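PDB 5LJL: flavodoxin from Streptococcus pneumoniae serotype 4, which binds FMN and probably serves as a low-potential electron donor to a number of redox enzymes. Local coordinates for residues F99-D104 and C121-D125; I22-L27 and L136-E141; A3-V8 and E49-V55; N80-Y86 and F110-E116; Y86-G90 and V103-D107. One frame throughout, in Å; residues are numbered along the deposited sequence. Where two conformers were deposited one is given.

The five contacts tie together one flavodoxin fold, a parallel five-stranded sheet sandwiched between helices. Contacts 3 and 5 are buried: the first knits neighbouring strands 4-9 and 52-56 with backbone hydrogen bonds, whereas the second lays helix 101-113 on strand 85-92 through valines and one tyrosine–aspartate bond. Contacts 1 and 4, about 19 Å apart between centres, hold the two ends of that same helix, by a lysine salt bridge at its start and by a slid-apart aromatic pair and a Schellman end at its finish. Contact 2 packs helices 15-29 and 130-146, apolar toward the sheet and charged at its outer margin. Leu-27 carries it onto contact 3, Phe-139 onto contact 5.

Contact 1 (F99-D104 and C121-D125); sequences FCKAVD and CVKVD
Cys-121 opens the second segment by setting its CB against CG1 of Val-103 at 3.8 Å, a small apolar meeting of sheet edge and helix. Strand 85-92, helix 101-113 and strand 116-125 form a beta-alpha-beta unit of the flavodoxin fold, and here the first turn of the helix rests on the last strand. Val-122 faces the other side of the sheet, where helix 130-146 receives it through Leu-136 and Phe-139; alternation along the strand therefore turns Lys-123 to the helix. Lysine suits this place because its long methylene chain can lie on apolar neighbours while the ammonium reaches the partly exposed margin. Its CB lies 3.8 Å from CE2 of Phe-99, and its CG packs 3.7 Å from CB of Cys-100, the N-cap residue. Extended beyond CG, the chain carries NZ to Asp-104, where a salt bridge of 2.8 Å reaches OD1 from the syn side, 28° out of the carboxylate plane. NZ also donates to a water that in turn donates to O of Phe-99. Val-124 brings its carbonyl O to CZ of Phe-99, whose ring carries Cys-100 SG over one face, offset toward the rim. With CG anti to the backbone N (chi1 -178°), that ring reaches Asp-125, whose carboxylate stands 79° from the ring plane and whose OD2 lies at the ring edge, 3.8 Å from CE1.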
# COMPACT_ATOMS: atom_id res chain seq x y z
N PHE A 99 -12.92 -9.66 -3.71
CA PHE A 99 -12.49 -9.02 -2.47
C PHE A 99 -11.02 -8.67 -2.50
O PHE A 99 -10.15 -9.53 -2.53
CB PHE A 99 -12.74 -9.95 -1.27
CG PHE A 99 -12.38 -9.38 0.06
CD1 PHE A 99 -13.26 -8.56 0.70
CD2 PHE A 99 -11.17 -9.68 0.67
CE1 PHE A 99 -12.95 -8.07 1.96
CE2 PHE A 99 -10.85 -9.21 1.90
CZ PHE A 99 -11.72 -8.36 2.54
N CYS A 100 -10.78 -7.38 -2.46
CA CYS A 100 -9.40 -6.89 -2.45
C CYS A 100 -8.53 -7.44 -3.58
O CYS A 100 -7.29 -7.48 -3.44
CB CYS A 100 -8.77 -7.07 -1.05
SG CYS A 100 -9.45 -6.06 0.25
N LYS A 101 -9.09 -7.75 -4.75
CA LYS A 101 -8.26 -8.27 -5.83
C LYS A 101 -7.22 -7.20 -6.25
O LYS A 101 -6.15 -7.59 -6.67
CB LYS A 101 -9.07 -8.77 -7.00
CG LYS A 101 -8.22 -9.15 -8.19
CD LYS A 101 -8.99 -10.06 -9.08
CE LYS A 101 -8.19 -10.34 -10.33
NZ LYS A 101 -8.69 -11.60 -10.94
N ALA A 102 -7.52 -5.90 -6.15
CA ALA A 102 -6.51 -4.90 -6.50
C ALA A 102 -5.23 -5.01 -5.59
O ALA A 102 -4.12 -4.67 -6.05
CB ALA A 102 -7.06 -3.45 -6.52
N VAL A 103 -5.40 -5.45 -4.34
CA VAL A 103 -4.26 -5.67 -3.40
C VAL A 103 -3.35 -6.77 -3.99
O VAL A 103 -2.10 -6.58 -4.12
CB VAL A 103 -4.73 -6.00 -1.93
CG1 VAL A 103 -3.55 -6.46 -1.07
CG2 VAL A 103 -5.55 -4.87 -1.31
N ASP A 104 -3.95 -7.87 -4.44
CA ASP A 104 -3.22 -8.95 -5.06
C ASP A 104 -2.54 -8.47 -6.34
O ASP A 104 -1.37 -8.80 -6.59
CB ASP A 104 -4.15 -10.13 -5.38
CG ASP A 104 -4.51 -10.92 -4.19
OD1 ASP A 104 -4.01 -10.69 -3.06
OD2 ASP A 104 -5.35 -11.82 -4.39
N CYS A 121 0.46 -9.18 2.90
CA CYS A 121 -0.48 -8.08 2.60
C CYS A 121 -1.64 -8.14 3.60
O CYS A 121 -1.98 -9.21 4.08
CB CYS A 121 -0.96 -8.19 1.13
SG CYS A 121 -2.01 -9.62 0.86
N VAL A 122 -2.23 -6.98 3.89
CA VAL A 122 -3.34 -6.86 4.84
C VAL A 122 -4.57 -6.44 4.07
O VAL A 122 -4.60 -5.32 3.56
CB VAL A 122 -3.01 -5.85 5.97
CG1 VAL A 122 -4.16 -5.83 7.00
CG2 VAL A 122 -1.66 -6.23 6.66
N LYS A 123 -5.62 -7.26 4.12
CA LYS A 123 -6.91 -7.01 3.45
C LYS A 123 -7.98 -6.83 4.55
O LYS A 123 -8.00 -7.61 5.52
CB LYS A 123 -7.29 -8.17 2.56
CG LYS A 123 -6.33 -8.37 1.41
CD LYS A 123 -6.59 -9.73 0.81
CE LYS A 123 -5.83 -9.87 -0.51
NZ LYS A 123 -5.78 -11.28 -0.98
N VAL A 124 -8.71 -5.72 4.47
CA VAL A 124 -9.67 -5.29 5.49
C VAL A 124 -11.06 -5.26 4.82
O VAL A 124 -11.25 -4.74 3.73
CB VAL A 124 -9.34 -3.89 6.00
CG1 VAL A 124 -10.42 -3.33 6.93
CG2 VAL A 124 -7.92 -3.86 6.63
N ASP A 125 -12.04 -5.84 5.50
CA ASP A 125 -13.43 -5.79 4.98
C ASP A 125 -14.04 -4.45 5.35
O ASP A 125 -14.22 -4.16 6.54
CB ASP A 125 -14.24 -6.94 5.62
CG ASP A 125 -15.47 -7.35 4.76
OD1 ASP A 125 -15.98 -8.44 4.98
OD2 ASP A 125 -15.88 -6.65 3.84
O HOH W 1 -8.60 -11.58 -1.79

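Contact 2 (I22-L27 and L136-E141); sequences IVADKL and LEQFAE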
# COMPACT_ATOMS: atom_id res chain seq x y z
N ILE A 22 -3.39 4.64 9.37
CA ILE A 22 -3.00 3.79 10.47
C ILE A 22 -1.56 3.30 10.30
O ILE A 22 -0.79 3.24 11.28
CB ILE A 22 -3.99 2.62 10.63
CG1 ILE A 22 -5.34 3.15 11.09
CG2 ILE A 22 -3.49 1.47 11.49
CD1 ILE A 22 -6.50 2.27 10.72
N VAL A 23 -1.25 2.83 9.09
CA VAL A 23 0.11 2.35 8.83
C VAL A 23 1.14 3.47 8.97
O VAL A 23 2.15 3.28 9.65
CB VAL A 23 0.17 1.72 7.42
CG1 VAL A 23 1.60 1.37 7.05
CG2 VAL A 23 -0.75 0.47 7.34
N ALA A 24 0.85 4.65 8.38
CA ALA A 24 1.71 5.81 8.45
C ALA A 24 1.98 6.20 9.89
O ALA A 24 3.11 6.48 10.20
CB ALA A 24 1.08 7.01 7.78
N ASP A 25 0.94 6.19 10.73
CA ASP A 25 1.07 6.62 12.12
C ASP A 25 1.98 5.68 12.90
O ASP A 25 2.83 6.17 13.72
CB ASP A 25 -0.27 6.84 12.75
CG ASP A 25 -0.97 8.09 12.21
OD1 ASP A 25 -0.30 8.92 11.52
OD2 ASP A 25 -2.15 8.20 12.51
N LYS A 26 1.89 4.37 12.66
CA LYS A 26 2.77 3.44 13.41
C LYS A 26 4.22 3.67 12.92
O LYS A 26 5.16 3.74 13.71
CB LYS A 26 2.27 2.00 13.32
CG LYS A 26 3.22 0.93 13.90
CD LYS A 26 3.48 1.13 15.37
CE LYS A 26 2.20 0.80 16.20
NZ LYS A 26 2.44 0.83 17.69
N LEU A 27 4.43 3.76 11.60
CA LEU A 27 5.77 4.03 11.07
C LEU A 27 6.41 5.32 11.62
O LEU A 27 7.62 5.31 11.94
CB LEU A 27 5.84 3.97 9.55
CG LEU A 27 5.57 2.64 8.87
CD1 LEU A 27 5.53 2.81 7.32
CD2 LEU A 27 6.59 1.58 9.25
N LEU A 136 -2.66 -4.27 10.77
CA LEU A 136 -1.94 -3.19 10.10
C LEU A 136 -0.73 -2.74 10.88
O LEU A 136 0.35 -2.34 10.31
CB LEU A 136 -2.87 -2.00 9.88
CG LEU A 136 -3.97 -2.21 8.86
CD1 LEU A 136 -5.12 -1.20 9.00
CD2 LEU A 136 -3.46 -2.27 7.42
N GLU A 137 -0.89 -2.64 12.19
CA GLU A 137 0.27 -2.28 13.05
C GLU A 137 1.39 -3.33 13.02
O GLU A 137 2.58 -2.97 12.87
CB GLU A 137 -0.19 -1.96 14.48
CG GLU A 137 -0.94 -0.59 14.57
CD GLU A 137 -1.46 -0.33 15.97
OE1 GLU A 137 -1.38 -1.23 16.82
OE2 GLU A 137 -1.89 0.81 16.19
N GLN A 138 1.05 -4.62 12.99
CA GLN A 138 2.06 -5.66 12.89
C GLN A 138 2.78 -5.62 11.54
O GLN A 138 4.02 -5.78 11.49
CB GLN A 138 1.49 -7.03 13.14
CG GLN A 138 0.96 -7.22 14.56
CD GLN A 138 0.10 -8.45 14.62
OE1 GLN A 138 -0.82 -8.65 13.83
NE2 GLN A 138 0.39 -9.29 15.58
N PHE A 139 2.01 -5.36 10.47
CA PHE A 139 2.60 -5.09 9.12
C PHE A 139 3.62 -3.96 9.15
O PHE A 139 4.74 -4.11 8.69
CB PHE A 139 1.39 -4.80 8.20
CG PHE A 139 1.70 -4.25 6.85
CD1 PHE A 139 1.85 -5.07 5.74
CD2 PHE A 139 1.77 -2.88 6.67
CE1 PHE A 139 2.04 -4.50 4.48
CE2 PHE A 139 1.99 -2.34 5.43
CZ PHE A 139 2.12 -3.16 4.32
N ALA A 140 3.26 -2.78 9.70
CA ALA A 140 4.19 -1.66 9.79
C ALA A 140 5.41 -2.00 10.62
O ALA A 140 6.54 -1.68 10.26
CB ALA A 140 3.43 -0.45 10.37
N GLU A 141 5.19 -2.70 11.74
CA GLU A 141 6.32 -3.03 12.67
C GLU A 141 7.32 -4.02 11.98
O GLU A 141 8.55 -3.91 12.17
CB GLU A 141 5.77 -3.63 13.97
CG GLU A 141 5.03 -2.62 14.82
CD GLU A 141 3.94 -3.16 15.71
OE1 GLU A 141 3.89 -4.37 15.97
OE2 GLU A 141 3.17 -2.32 16.29
O HOH W 2 -1.26 3.42 13.96
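Ala-140 presses its CB into the middle of the contact, 3.8 Å from CG of Lys-26 and 3.9 Å from CD2 of Leu-27. The small alanine suits a place where the helix backbones come close, the CA atoms of Val-23 and Ala-140 being 5.8 Å apart. Toward the sheet, the branches of Val-23 divide the work: CG2 meets CD2 of Leu-136, while CG1, held opposite the valine's own N by a chi1 of 173°, comes to the edge of the Phe-139 ring, 4.1 Å from CE2. Ile-22 sets CG2 against CB of Leu-136, the two side chains crossing at about a right angle. Helices 15-29 and 130-146 thus lie side by side on one face of the flavodoxin sheet, their short segments crossing at -46° with axes 8.8 Å apart. On the outer side Lys-26, bent at chi2 and chi3, folds over Ala-140; its CE lies 3.8 Å from CG of Glu-137, and NZ forms a salt bridge of 3.5 Å with OE2 of Glu-141. Glu-137 OE1 stays beyond salt-bridge distance from that NZ but probably adds to the negative field around it. A water donates to O of Ile-22 and, weakly, to OE2 of Glu-137. Beneath this layer, Val-23 touches Ile-7 and Leu-27 touches Ala-5 of strand 4-9, and Val-89 with Val-122 receives both Leu-136 and Phe-139.

Contact 3 (A3-V8 and E49-V55); sequences ALAKIV and EADIAIV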
# COMPACT_ATOMS: atom_id res chain seq x y z
N ALA A 3 14.31 5.66 8.48
CA ALA A 3 14.26 5.35 7.03
C ALA A 3 13.16 6.28 6.45
O ALA A 3 12.49 6.97 7.23
CB ALA A 3 13.93 3.87 6.83
N LEU A 4 12.96 6.26 5.13
CA LEU A 4 11.88 6.99 4.44
C LEU A 4 10.86 5.99 3.82
O LEU A 4 11.27 5.12 3.07
CB LEU A 4 12.49 7.84 3.33
CG LEU A 4 11.43 8.56 2.44
CD1 LEU A 4 10.52 9.35 3.31
CD2 LEU A 4 12.09 9.40 1.33
N ALA A 5 9.59 6.04 4.25
CA ALA A 5 8.50 5.23 3.69
C ALA A 5 7.58 6.18 2.87
O ALA A 5 7.24 7.27 3.35
CB ALA A 5 7.73 4.58 4.78
N LYS A 6 7.20 5.77 1.64
CA LYS A 6 6.21 6.51 0.78
C LYS A 6 4.99 5.60 0.67
O LYS A 6 5.13 4.44 0.25
CB LYS A 6 6.81 6.87 -0.54
CG LYS A 6 7.79 8.05 -0.49
CD LYS A 6 8.39 8.32 -1.86
CE LYS A 6 9.30 9.54 -2.00
NZ LYS A 6 8.60 10.76 -1.67
N ILE A 7 3.87 6.07 1.18
CA ILE A 7 2.59 5.35 1.11
C ILE A 7 1.71 6.05 0.08
O ILE A 7 1.47 7.30 0.19
CB ILE A 7 1.89 5.34 2.52
CG1 ILE A 7 2.77 4.67 3.58
CG2 ILE A 7 0.48 4.72 2.48
CD1 ILE A 7 2.21 4.78 5.00
N VAL A 8 1.24 5.31 -0.91
CA VAL A 8 0.37 5.87 -1.96
C VAL A 8 -0.96 5.19 -1.86
O VAL A 8 -1.01 3.94 -1.86
CB VAL A 8 1.02 5.72 -3.35
CG1 VAL A 8 0.10 6.32 -4.42
CG2 VAL A 8 2.39 6.37 -3.34
N GLU A 49 13.20 7.15 -4.54
CA GLU A 49 13.76 7.90 -3.42
C GLU A 49 13.55 7.28 -2.06
O GLU A 49 14.19 7.69 -1.09
CB GLU A 49 13.22 9.33 -3.43
CG GLU A 49 13.65 10.09 -4.68
CD GLU A 49 12.80 11.31 -5.01
OE1 GLU A 49 11.55 11.17 -5.05
OE2 GLU A 49 13.40 12.40 -5.30
N ALA A 50 12.65 6.31 -1.92
CA ALA A 50 12.32 5.80 -0.60
C ALA A 50 12.99 4.47 -0.28
O ALA A 50 13.42 3.75 -1.16
CB ALA A 50 10.84 5.62 -0.51
N ASP A 51 13.01 4.13 0.99
CA ASP A 51 13.47 2.78 1.41
C ASP A 51 12.32 1.81 1.41
O ASP A 51 12.52 0.59 1.16
CB ASP A 51 14.05 2.89 2.79
CG ASP A 51 15.21 3.90 2.85
OD1 ASP A 51 15.08 4.94 3.56
OD2 ASP A 51 16.22 3.66 2.17
N ILE A 52 11.12 2.30 1.75
CA ILE A 52 9.91 1.43 1.78
C ILE A 52 8.89 2.05 0.88
O ILE A 52 8.68 3.26 0.91
CB ILE A 52 9.32 1.32 3.20
CG1 ILE A 52 10.26 0.47 4.10
CG2 ILE A 52 7.89 0.74 3.20
CD1 ILE A 52 9.99 0.71 5.56
N ALA A 53 8.30 1.23 0.03
CA ALA A 53 7.16 1.60 -0.88
C ALA A 53 5.89 0.84 -0.50
O ALA A 53 5.95 -0.40 -0.52
CB ALA A 53 7.52 1.27 -2.32
N ILE A 54 4.79 1.54 -0.23
CA ILE A 54 3.51 0.93 0.16
C ILE A 54 2.40 1.48 -0.74
O ILE A 54 2.31 2.73 -0.95
CB ILE A 54 3.20 1.16 1.64
CG1 ILE A 54 4.25 0.52 2.56
CG2 ILE A 54 1.79 0.72 2.00
CD1 ILE A 54 4.28 1.05 3.93
N VAL A 55 1.55 0.57 -1.23
CA VAL A 55 0.30 0.92 -1.89
C VAL A 55 -0.83 0.46 -1.00
O VAL A 55 -0.83 -0.69 -0.54
CB VAL A 55 0.16 0.34 -3.31
CG1 VAL A 55 -1.26 0.41 -3.82
CG2 VAL A 55 1.18 1.01 -4.22
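Chi1 of -59° in Ile-7 and -62° in Ile-54 places CG1 of each beside its own backbone N, so the two side chains run side by side in the same direction and CG1 of Ile-7 touches CD1 of Ile-54 at 3.9 Å. With its CG likewise turned from the carbonyl carbon, Asp-51 brings OD1 back to Leu-4, whose N meets the anti lone pair of that oxygen at 2.9 Å, the N-H pointing at it at 167°. The carbonyl O of Leu-4 is gripped twice, by the N-H groups of Asp-51 and Ile-52, where the chain enters its strand. From there strands 4-8 and 52-55 run parallel in the flavodoxin sheet, Lys-6 N giving to Ile-52 O, Ile-54 N to Lys-6 O and Val-8 N to Ile-54 O at 2.8 Å. Ala-5, Ile-7, Ile-52 and Ile-54 share one face, under helix 15-29: small Ala-5 meets bulky Leu-27, and branched Ile-7 spreads over Ala-20, Val-23 and Ala-24. Lys-6, Val-8, Ala-53 and Val-55 occupy the other, where Phe-110 covers Ala-53 and Val-55. Lys-6 lays CD 3.9 Å from CB of Ala-50 and carries its ammonium to a salt bridge with Asp-35 on the next strand.

Contact 4 (N80-Y86 and F110-E116); sequences NLNGKIY and FVSTGAE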
# COMPACT_ATOMS: atom_id res chain seq x y z
N ASN A 80 12.39 -0.22 -12.16
CA ASN A 80 13.21 -1.22 -11.47
C ASN A 80 13.44 -0.72 -10.06
O ASN A 80 13.95 0.39 -9.84
CB ASN A 80 14.54 -1.54 -12.20
CG ASN A 80 14.29 -2.29 -13.52
OD1 ASN A 80 13.81 -3.46 -13.52
ND2 ASN A 80 14.55 -1.62 -14.64
N LEU A 81 12.90 -1.46 -9.10
CA LEU A 81 12.96 -1.17 -7.71
C LEU A 81 13.75 -2.22 -6.92
O LEU A 81 13.49 -2.47 -5.74
CB LEU A 81 11.52 -1.04 -7.12
CG LEU A 81 10.62 0.05 -7.72
CD1 LEU A 81 9.25 0.04 -7.06
CD2 LEU A 81 11.23 1.35 -7.52
N ASN A 82 14.80 -2.76 -7.53
CA ASN A 82 15.76 -3.54 -6.71
C ASN A 82 16.31 -2.77 -5.50
O ASN A 82 16.66 -1.56 -5.55
CB ASN A 82 16.90 -4.10 -7.58
CG ASN A 82 16.39 -5.05 -8.65
OD1 ASN A 82 16.41 -6.27 -8.46
ND2 ASN A 82 15.83 -4.52 -9.74
N GLY A 83 16.34 -3.46 -4.37
CA GLY A 83 16.78 -2.84 -3.12
C GLY A 83 15.72 -2.12 -2.32
O GLY A 83 16.04 -1.54 -1.28
N LYS A 84 14.47 -2.12 -2.79
CA LYS A 84 13.40 -1.50 -2.02
C LYS A 84 12.58 -2.63 -1.35
O LYS A 84 12.46 -3.69 -1.91
CB LYS A 84 12.46 -0.68 -2.91
CG LYS A 84 13.11 0.32 -3.91
CD LYS A 84 13.81 1.42 -3.22
CE LYS A 84 14.42 2.45 -4.17
NZ LYS A 84 15.39 3.31 -3.45
N ILE A 85 12.02 -2.33 -0.20
CA ILE A 85 11.08 -3.19 0.55
C ILE A 85 9.67 -2.66 0.21
O ILE A 85 9.45 -1.41 0.22
CB ILE A 85 11.31 -3.08 2.07
CG1 ILE A 85 12.76 -3.37 2.49
CG2 ILE A 85 10.33 -3.97 2.91
CD1 ILE A 85 13.41 -4.44 1.74
N TYR A 86 8.70 -3.56 -0.04
CA TYR A 86 7.35 -3.07 -0.27
C TYR A 86 6.33 -3.80 0.62
O TYR A 86 6.58 -4.88 1.13
CB TYR A 86 6.94 -3.22 -1.75
CG TYR A 86 6.57 -4.63 -2.19
CD1 TYR A 86 5.26 -5.10 -2.11
CD2 TYR A 86 7.52 -5.45 -2.78
CE1 TYR A 86 4.93 -6.40 -2.54
CE2 TYR A 86 7.21 -6.74 -3.23
CZ TYR A 86 5.91 -7.20 -3.14
OH TYR A 86 5.62 -8.49 -3.54
N PHE A 110 4.53 -5.16 -7.91
CA PHE A 110 5.73 -4.92 -7.13
C PHE A 110 6.81 -6.06 -7.28
O PHE A 110 8.02 -5.75 -7.47
CB PHE A 110 5.42 -4.71 -5.66
CG PHE A 110 5.12 -3.27 -5.30
CD1 PHE A 110 6.09 -2.28 -5.42
CD2 PHE A 110 3.92 -2.97 -4.68
CE1 PHE A 110 5.84 -1.00 -4.99
CE2 PHE A 110 3.67 -1.67 -4.17
CZ PHE A 110 4.63 -0.69 -4.36
N VAL A 111 6.35 -7.29 -7.28
CA VAL A 111 7.26 -8.46 -7.47
C VAL A 111 8.01 -8.23 -8.82
O VAL A 111 9.25 -8.40 -8.88
CB VAL A 111 6.54 -9.78 -7.58
CG1 VAL A 111 7.54 -10.84 -8.04
CG2 VAL A 111 5.94 -10.21 -6.26
N SER A 112 7.24 -7.82 -9.83
CA SER A 112 7.81 -7.66 -11.20
C SER A 112 8.92 -6.60 -11.29
O SER A 112 9.76 -6.72 -12.17
CB SER A 112 6.71 -7.46 -12.24
OG SER A 112 6.22 -6.11 -12.36
N THR A 113 8.93 -5.60 -10.41
CA THR A 113 9.92 -4.54 -10.37
C THR A 113 11.25 -4.94 -9.72
O THR A 113 12.24 -4.20 -9.84
CB THR A 113 9.45 -3.31 -9.58
OG1 THR A 113 9.37 -3.59 -8.15
CG2 THR A 113 8.13 -2.74 -10.12
N GLY A 114 11.30 -6.09 -9.08
CA GLY A 114 12.42 -6.47 -8.31
C GLY A 114 12.45 -6.11 -6.87
O GLY A 114 13.35 -6.54 -6.17
N ALA A 115 11.48 -5.30 -6.38
CA ALA A 115 11.37 -5.03 -4.94
C ALA A 115 11.03 -6.29 -4.15
O ALA A 115 10.47 -7.27 -4.70
CB ALA A 115 10.29 -3.95 -4.68
N GLU A 116 11.36 -6.26 -2.86
CA GLU A 116 11.07 -7.41 -1.97
C GLU A 116 9.90 -7.14 -1.03
O GLU A 116 9.93 -6.12 -0.31
CB GLU A 116 12.33 -7.77 -1.16
CG GLU A 116 13.49 -8.33 -1.95
CD GLU A 116 14.70 -8.61 -1.04
OE1 GLU A 116 15.20 -9.76 -1.13
OE2 GLU A 116 15.20 -7.68 -0.33
O HOH W 3 15.10 -5.98 -4.14
O HOH W 4 14.96 -5.04 -1.24
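Tyr-86 and Phe-110 lie with ring planes 13° apart but slid past each other, centroids 4.7 Å apart, so that each covers the other's CB rather than its ring. Phe-110 CB sits 3.3 Å from the Tyr-86 ring centroid, almost on the normal, and Tyr-86 CB sits 3.9 Å from the Phe-110 centroid: two reciprocal CH-pi contacts. Chi1 of 76° holds the tyrosine ring between its own backbone N and carbonyl carbon, a crowded position that lets CD2 reach CB of Ala-115 at 3.7 Å. Leu-81 meets the Phe-110 ring at its edge through CD1 and sets its CB against the methyl of Ala-115. The Leu-81 N-H bonds to Thr-113 O (2.9 Å) from above the carbonyl plane. Thr-113 OG1 donates to Phe-110 O (2.6 Å), in the carbonyl plane, and accepts from Ala-115 N in an ST turn. A water joins Gly-83 N to Gly-114 O. Glycine suits both turns, since each has positive phi: Gly-83 in a type II turn, Gly-114 in a Schellman motif. Glu-116 N then bonds to Lys-84 O and Tyr-86 N to Glu-116 O, starting the parallel pairing that completes the beta-alpha-beta unit of the flavodoxin fold.

Contact 5 (Y86-G90 and V103-D107); sequences YGVVG and VDDFD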
# COMPACT_ATOMS: atom_id res chain seq x y z
N TYR A 86 8.70 -3.56 -0.04
CA TYR A 86 7.35 -3.07 -0.27
C TYR A 86 6.33 -3.80 0.62
O TYR A 86 6.58 -4.88 1.13
CB TYR A 86 6.94 -3.22 -1.75
CG TYR A 86 6.57 -4.63 -2.19
CD1 TYR A 86 5.26 -5.10 -2.11
CD2 TYR A 86 7.52 -5.45 -2.78
CE1 TYR A 86 4.93 -6.40 -2.54
CE2 TYR A 86 7.21 -6.74 -3.23
CZ TYR A 86 5.91 -7.20 -3.14
OH TYR A 86 5.62 -8.49 -3.54
N GLY A 87 5.15 -3.22 0.67
CA GLY A 87 3.97 -3.89 1.17
C GLY A 87 2.72 -3.32 0.55
O GLY A 87 2.73 -2.19 -0.01
N VAL A 88 1.66 -4.09 0.65
CA VAL A 88 0.37 -3.70 0.05
C VAL A 88 -0.77 -3.98 1.02
O VAL A 88 -0.83 -5.04 1.67
CB VAL A 88 0.06 -4.41 -1.31
CG1 VAL A 88 -1.10 -3.78 -2.05
CG2 VAL A 88 1.28 -4.35 -2.20
N VAL A 89 -1.64 -2.99 1.17
CA VAL A 89 -2.84 -3.15 1.99
C VAL A 89 -4.09 -2.65 1.26
O VAL A 89 -3.97 -1.91 0.28
CB VAL A 89 -2.68 -2.37 3.34
CG1 VAL A 89 -1.46 -2.85 4.10
CG2 VAL A 89 -2.72 -0.82 3.12
N GLY A 90 -5.30 -2.90 1.80
CA GLY A 90 -6.46 -2.31 1.17
C GLY A 90 -7.72 -2.69 1.84
O GLY A 90 -7.72 -3.58 2.66
N VAL A 103 -5.40 -5.45 -4.34
CA VAL A 103 -4.26 -5.67 -3.40
C VAL A 103 -3.35 -6.77 -3.99
O VAL A 103 -2.10 -6.58 -4.12
CB VAL A 103 -4.73 -6.00 -1.93
CG1 VAL A 103 -3.55 -6.46 -1.07
CG2 VAL A 103 -5.55 -4.87 -1.31
N ASP A 104 -3.95 -7.87 -4.44
CA ASP A 104 -3.22 -8.95 -5.06
C ASP A 104 -2.54 -8.47 -6.34
O ASP A 104 -1.37 -8.80 -6.59
CB ASP A 104 -4.15 -10.13 -5.38
CG ASP A 104 -4.51 -10.92 -4.19
OD1 ASP A 104 -4.01 -10.69 -3.06
OD2 ASP A 104 -5.35 -11.82 -4.39
N ASP A 105 -3.23 -7.68 -7.14
CA ASP A 105 -2.64 -7.18 -8.39
C ASP A 105 -1.43 -6.27 -8.17
O ASP A 105 -0.45 -6.36 -8.90
CB ASP A 105 -3.70 -6.44 -9.19
CG ASP A 105 -4.82 -7.35 -9.68
OD1 ASP A 105 -4.68 -8.59 -9.66
OD2 ASP A 105 -5.84 -6.75 -9.97
N PHE A 106 -1.51 -5.43 -7.14
CA PHE A 106 -0.37 -4.54 -6.80
C PHE A 106 0.77 -5.34 -6.17
O PHE A 106 1.96 -4.99 -6.38
CB PHE A 106 -0.79 -3.35 -5.93
CG PHE A 106 -1.11 -2.12 -6.72
CD1 PHE A 106 -0.07 -1.36 -7.22
CD2 PHE A 106 -2.40 -1.76 -7.04
CE1 PHE A 106 -0.34 -0.18 -7.94
CE2 PHE A 106 -2.68 -0.61 -7.75
CZ PHE A 106 -1.64 0.20 -8.23
N ASP A 107 0.46 -6.40 -5.40
CA ASP A 107 1.53 -7.29 -4.90
C ASP A 107 2.34 -7.81 -6.10
O ASP A 107 3.59 -7.76 -6.12
CB ASP A 107 0.90 -8.40 -4.06
CG ASP A 107 1.90 -9.34 -3.45
OD1 ASP A 107 3.10 -9.14 -3.51
OD2 ASP A 107 1.41 -10.28 -2.82
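Val-88 fits its two methyls against one turn of the helix. CG1 touches CG1 of Val-103 at 3.8 Å and CB of Phe-106 at 3.9 Å, while CG2 faces the backbone N of Asp-107. Val-88 and Val-103 pass flank to flank, pointing opposite ways, and their short branched chains suit a helix lying close on a strand, the segment axes being 8.0 Å apart. Val-103 turns its other branch, CG2, toward the strand and onto Gly-90; with no side chain on that glycine, the methyl packs directly on its CA at 3.7 Å. Strand 86-90 and helix 103-107 run nearly antiparallel, at 168°, as consecutive members of a beta-alpha-beta unit in the flavodoxin fold. At the far end of the strand segment Tyr-86 reaches Asp-107, whose carboxylate swings away from its own backbone N (chi1 -177°) to face the phenol. The OH donates to OD1 at 2.6 Å, meeting it nearly along its C-O axis, with the ring and carboxylate planes 57° apart. OD1 lies in the ring plane, at the edge. The second oxygen, OD2, forms a salt bridge with Lys-117, which probably helps to fix the carboxylate's rotation, and Phe-106 sends its ring away to Met-69 and Phe-72 of helix 67-77.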